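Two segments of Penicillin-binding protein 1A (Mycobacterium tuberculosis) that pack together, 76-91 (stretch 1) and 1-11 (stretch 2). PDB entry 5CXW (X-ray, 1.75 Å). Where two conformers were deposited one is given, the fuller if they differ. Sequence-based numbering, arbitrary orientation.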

# COMPACT_ATOMS: atom_id res chain seq x y z
N ALA A 76 0.05 13.39 1.76
CA ALA A 76 -1.16 13.56 0.99
C ALA A 76 -2.15 12.53 1.49
O ALA A 76 -1.79 11.41 1.81
CB ALA A 76 -0.90 13.34 -0.49
N TYR A 77 -3.41 12.92 1.52
CA TYR A 77 -4.47 12.08 2.09
C TYR A 77 -5.81 12.48 1.49
O TYR A 77 -6.33 13.61 1.75
CB TYR A 77 -4.52 12.28 3.62
CG TYR A 77 -5.42 11.34 4.39
CD1 TYR A 77 -4.96 10.12 4.82
CD2 TYR A 77 -6.76 11.68 4.66
CE1 TYR A 77 -5.76 9.25 5.54
CE2 TYR A 77 -7.56 10.83 5.38
CZ TYR A 77 -7.04 9.61 5.82
OH TYR A 77 -7.84 8.80 6.52
N TYR A 78 -6.33 11.58 0.64
CA TYR A 78 -7.59 11.72 0.04
C TYR A 78 -8.42 10.51 0.46
O TYR A 78 -8.14 9.38 0.03
CB TYR A 78 -7.46 11.79 -1.49
CG TYR A 78 -8.84 11.92 -2.15
CD1 TYR A 78 -9.46 13.16 -2.31
CD2 TYR A 78 -9.55 10.80 -2.51
CE1 TYR A 78 -10.74 13.26 -2.89
CE2 TYR A 78 -10.80 10.88 -3.07
CZ TYR A 78 -11.39 12.10 -3.25
OH TYR A 78 -12.67 12.12 -3.81
N GLY A 79 -9.43 10.72 1.28
CA GLY A 79 -10.37 9.62 1.62
C GLY A 79 -11.76 9.76 1.03
O GLY A 79 -12.62 8.92 1.28
N GLY A 80 -11.99 10.82 0.26
CA GLY A 80 -13.31 11.12 -0.23
C GLY A 80 -13.50 12.62 -0.33
O GLY A 80 -12.70 13.41 0.18
N ASP A 81 -14.56 13.04 -1.01
CA ASP A 81 -14.83 14.48 -1.17
C ASP A 81 -15.87 15.03 -0.20
O ASP A 81 -16.24 16.19 -0.31
CB ASP A 81 -15.25 14.81 -2.61
CG ASP A 81 -14.05 15.09 -3.51
OD1 ASP A 81 -13.47 16.22 -3.47
OD2 ASP A 81 -13.72 14.16 -4.29
N ASN A 82 -16.33 14.22 0.76
CA ASN A 82 -17.33 14.67 1.74
C ASN A 82 -16.64 14.74 3.12
O ASN A 82 -16.33 13.71 3.70
CB ASN A 82 -18.56 13.74 1.70
CG ASN A 82 -19.79 14.31 2.43
OD1 ASN A 82 -19.69 15.24 3.23
ND2 ASN A 82 -20.96 13.72 2.16
N ALA A 83 -16.40 15.97 3.61
CA ALA A 83 -15.88 16.23 4.96
C ALA A 83 -16.60 15.50 6.09
O ALA A 83 -15.99 15.13 7.10
CB ALA A 83 -15.95 17.73 5.24
N ASN A 84 -17.92 15.35 5.91
CA ASN A 84 -18.85 14.71 6.85
C ASN A 84 -19.27 13.28 6.44
O ASN A 84 -20.24 12.74 6.99
CB ASN A 84 -20.11 15.59 6.96
CG ASN A 84 -19.94 16.75 7.92
OD1 ASN A 84 -19.59 17.88 7.52
ND2 ASN A 84 -20.21 16.50 9.20
N GLY A 85 -18.58 12.70 5.47
CA GLY A 85 -18.95 11.42 4.94
C GLY A 85 -17.84 10.40 5.26
O GLY A 85 -17.01 10.57 6.15
N PHE A 86 -17.88 9.32 4.53
CA PHE A 86 -17.11 8.13 4.85
C PHE A 86 -15.70 8.37 4.40
O PHE A 86 -15.49 9.08 3.42
CB PHE A 86 -17.76 7.02 4.09
CG PHE A 86 -17.24 5.68 4.44
CD1 PHE A 86 -17.71 5.01 5.57
CD2 PHE A 86 -16.32 5.08 3.64
CE1 PHE A 86 -17.21 3.75 5.90
CE2 PHE A 86 -15.85 3.81 3.93
CZ PHE A 86 -16.28 3.15 5.07
N ASP A 87 -14.73 7.87 5.17
CA ASP A 87 -13.31 8.01 4.85
C ASP A 87 -12.82 6.67 4.27
O ASP A 87 -12.55 5.71 4.98
CB ASP A 87 -12.48 8.41 6.08
CG ASP A 87 -10.98 8.70 5.74
OD1 ASP A 87 -10.48 8.23 4.68
OD2 ASP A 87 -10.29 9.30 6.59
N PHE A 88 -12.73 6.62 2.95
CA PHE A 88 -12.25 5.38 2.26
C PHE A 88 -10.78 5.04 2.43
O PHE A 88 -10.39 3.91 2.09
CB PHE A 88 -12.57 5.37 0.78
CG PHE A 88 -13.97 4.93 0.51
CD1 PHE A 88 -14.27 3.59 0.58
CD2 PHE A 88 -14.96 5.86 0.39
CE1 PHE A 88 -15.59 3.15 0.39
CE2 PHE A 88 -16.29 5.44 0.20
CZ PHE A 88 -16.57 4.09 0.20
N ALA A 89 -9.98 5.99 2.94
CA ALA A 89 -8.60 5.72 3.30
C ALA A 89 -8.46 4.96 4.62
O ALA A 89 -7.36 4.50 4.94
CB ALA A 89 -7.77 7.02 3.38
N GLN A 90 -9.54 4.87 5.37
CA GLN A 90 -9.63 4.18 6.62
C GLN A 90 -10.46 2.91 6.57
O GLN A 90 -10.46 2.15 7.57
CB GLN A 90 -10.22 5.10 7.69
CG GLN A 90 -9.34 6.30 8.01
CD GLN A 90 -8.06 5.94 8.75
OE1 GLN A 90 -8.01 4.97 9.53
NE2 GLN A 90 -7.00 6.70 8.50
N ALA A 91 -11.10 2.65 5.44
CA ALA A 91 -11.97 1.49 5.29
C ALA A 91 -11.20 0.20 5.26
O ALA A 91 -10.07 0.15 4.72
CB ALA A 91 -12.80 1.63 4.01
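Stretch 2, residues 1-11: KGPNGLIERQV

A loop without regular secondary structure can still engage a helix closely if it turns its carbonyl groups toward a long cationic side chain, and the packing of residues 1-11 on residues 76-91 of this penicillin-binding protein is a compact example. The direct hydrogen bonds between the two stretches all come from Arg 9. Its NH2 donates to Ala 83 O at 2.9 Å and to Gly 85 O at 2.8 Å, while NH1 adds a weak bond to the same Gly 85 O at 3.1 Å. Both acceptors lie at the edge of the guanidinium, near its plane, where its N-H groups point. Ala 83 lies within the type I turn from Asn 82 to Gly 85 and Gly 85 ends it; the turn is closed by Gly 85 N to Asn 82 O at 3.0 Å.

Water carries the polar contact further along the helix. One molecule donates to Leu 6 O (2.9 Å) and Asp 87 OD2 (2.6 Å) and accepts from Gln 10 NE2 (3.1 Å); Asp 87 OD2 also receives the hydroxyl of Tyr 77, OH to OD2 being 2.5 Å. Another donates to Pro 3 O (2.8 Å) and Tyr 77 O (2.9 Å) and accepts from Gly 79 N (3.0 Å), joining Pro 3 to the strand and its exit. At the beginning of stretch 2, a third accepts from Gly 2 N at 2.6 Å and Ala 83 N at 3.2 Å.

From Asn 4 to Val 11 stretch 2 is clearly helical, and the helix continues beyond it. Stretch 1 opens with the end of a strand, 76-78, and then runs on through loop and turns. The N-to-C directions of strand and helix make an angle of 111°, with the axes 7.9 Å apart at closest approach, so the helix passes steeply across the strand. The CA atoms of Tyr 77 and Ile 7 are 6.7 Å apart, but those of Ala 83 and Gly 5 only 4.0 Å. Glycine permits this: a CB on Gly 5 would point toward stretch 1 and fall 2.2 Å from Ala 83 CB. As it is, Ala 83 CB rests 3.7 Å from Gly 5 CA and 3.5 Å from Lys 1 CG.

Leu 6, the residue most covered by stretch 1, fills the hollow of the loop. Its CD1 lies 3.4 Å from Gly 79 C and 3.5 Å from Gly 80 N, and its CD2 lies 3.6 Å from Asn 82 O. Beside it, Tyr 77 packs obliquely on the helix, with CD2 3.8 Å from Ile 7 CG1 and OH 3.6 Å from Gln 10 CG. Tyr 78 points away at CB, yet its ring end returns to put CE1 3.7 Å from Pro 3 CG. Close by, CA-H...O contacts link Pro 3 CA to Gly 80 O at 3.5 Å and Gly 2 CA to Asp 81 O at 3.3 Å.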

# COMPACT_ATOMS: atom_id res chain seq x y z
N LYS A 1 -15.18 22.44 1.45
CA LYS A 1 -14.67 21.88 2.75
C LYS A 1 -14.00 20.50 2.52
O LYS A 1 -12.85 20.29 2.94
CB LYS A 1 -15.83 21.82 3.76
CG LYS A 1 -15.52 21.17 5.09
CD LYS A 1 -14.41 21.86 5.85
CE LYS A 1 -14.16 21.09 7.13
NZ LYS A 1 -13.73 22.02 8.19
N GLY A 2 -14.76 19.59 1.90
CA GLY A 2 -14.24 18.39 1.22
C GLY A 2 -13.13 17.51 1.81
O GLY A 2 -13.19 17.11 2.99
N PRO A 3 -12.12 17.14 0.97
CA PRO A 3 -11.04 16.23 1.45
C PRO A 3 -10.30 16.71 2.72
O PRO A 3 -9.92 15.91 3.59
CB PRO A 3 -10.09 16.16 0.24
CG PRO A 3 -10.96 16.39 -0.94
CD PRO A 3 -12.06 17.34 -0.49
N ASN A 4 -10.14 18.04 2.87
CA ASN A 4 -9.53 18.57 4.09
C ASN A 4 -10.33 18.27 5.37
O ASN A 4 -9.73 18.15 6.45
CB ASN A 4 -9.27 20.06 3.98
CG ASN A 4 -8.17 20.36 2.98
OD1 ASN A 4 -7.04 19.84 3.07
ND2 ASN A 4 -8.50 21.20 2.00
N GLY A 5 -11.66 18.12 5.27
CA GLY A 5 -12.45 17.66 6.43
C GLY A 5 -12.03 16.29 6.99
O GLY A 5 -12.07 16.05 8.20
N LEU A 6 -11.72 15.36 6.08
CA LEU A 6 -11.30 14.02 6.48
C LEU A 6 -9.90 14.11 7.05
O LEU A 6 -9.58 13.40 7.99
CB LEU A 6 -11.37 13.03 5.29
CG LEU A 6 -12.77 12.80 4.72
CD1 LEU A 6 -12.71 11.86 3.52
CD2 LEU A 6 -13.74 12.33 5.82
N ILE A 7 -9.06 15.00 6.51
CA ILE A 7 -7.74 15.21 7.09
C ILE A 7 -7.93 15.75 8.52
O ILE A 7 -7.29 15.32 9.46
CB ILE A 7 -6.88 16.14 6.28
CG1 ILE A 7 -6.50 15.49 4.93
CG2 ILE A 7 -5.65 16.57 7.08
CD1 ILE A 7 -5.90 16.43 3.88
N GLU A 8 -8.82 16.74 8.66
CA GLU A 8 -9.04 17.35 10.00
C GLU A 8 -9.47 16.31 11.03
O GLU A 8 -9.05 16.36 12.19
CB GLU A 8 -10.12 18.48 9.93
CG GLU A 8 -9.65 19.71 9.17
CD GLU A 8 -10.82 20.65 8.67
OE1 GLU A 8 -11.98 20.60 9.21
OE2 GLU A 8 -10.58 21.47 7.72
N ARG A 9 -10.35 15.40 10.61
CA ARG A 9 -10.81 14.34 11.48
C ARG A 9 -9.64 13.48 11.97
O ARG A 9 -9.60 13.07 13.12
CB ARG A 9 -11.91 13.48 10.81
CG ARG A 9 -13.29 14.12 10.92
CD ARG A 9 -14.32 13.69 9.86
NE ARG A 9 -14.59 12.25 9.78
CZ ARG A 9 -15.47 11.67 8.94
NH1 ARG A 9 -15.63 10.34 8.92
NH2 ARG A 9 -16.21 12.40 8.09
N GLN A 10 -8.70 13.19 11.09
CA GLN A 10 -7.51 12.44 11.51
C GLN A 10 -6.57 13.23 12.40
O GLN A 10 -5.98 12.70 13.33
CB GLN A 10 -6.75 11.91 10.30
CG GLN A 10 -7.47 10.85 9.49
CD GLN A 10 -7.84 9.69 10.37
OE1 GLN A 10 -7.02 9.16 11.06
NE2 GLN A 10 -9.11 9.36 10.39
N VAL A 11 -6.44 14.52 12.15
CA VAL A 11 -5.66 15.37 13.01
C VAL A 11 -6.25 15.44 14.43
O VAL A 11 -5.53 15.33 15.41
CB VAL A 11 -5.51 16.80 12.40
CG1 VAL A 11 -4.86 17.79 13.40
CG2 VAL A 11 -4.69 16.79 11.13
O HOH W 1 -17.22 18.79 2.35
O HOH W 2 -9.08 13.44 2.51
O HOH W 3 -10.94 10.94 8.50
O HOH W 4 -4.75 6.70 10.46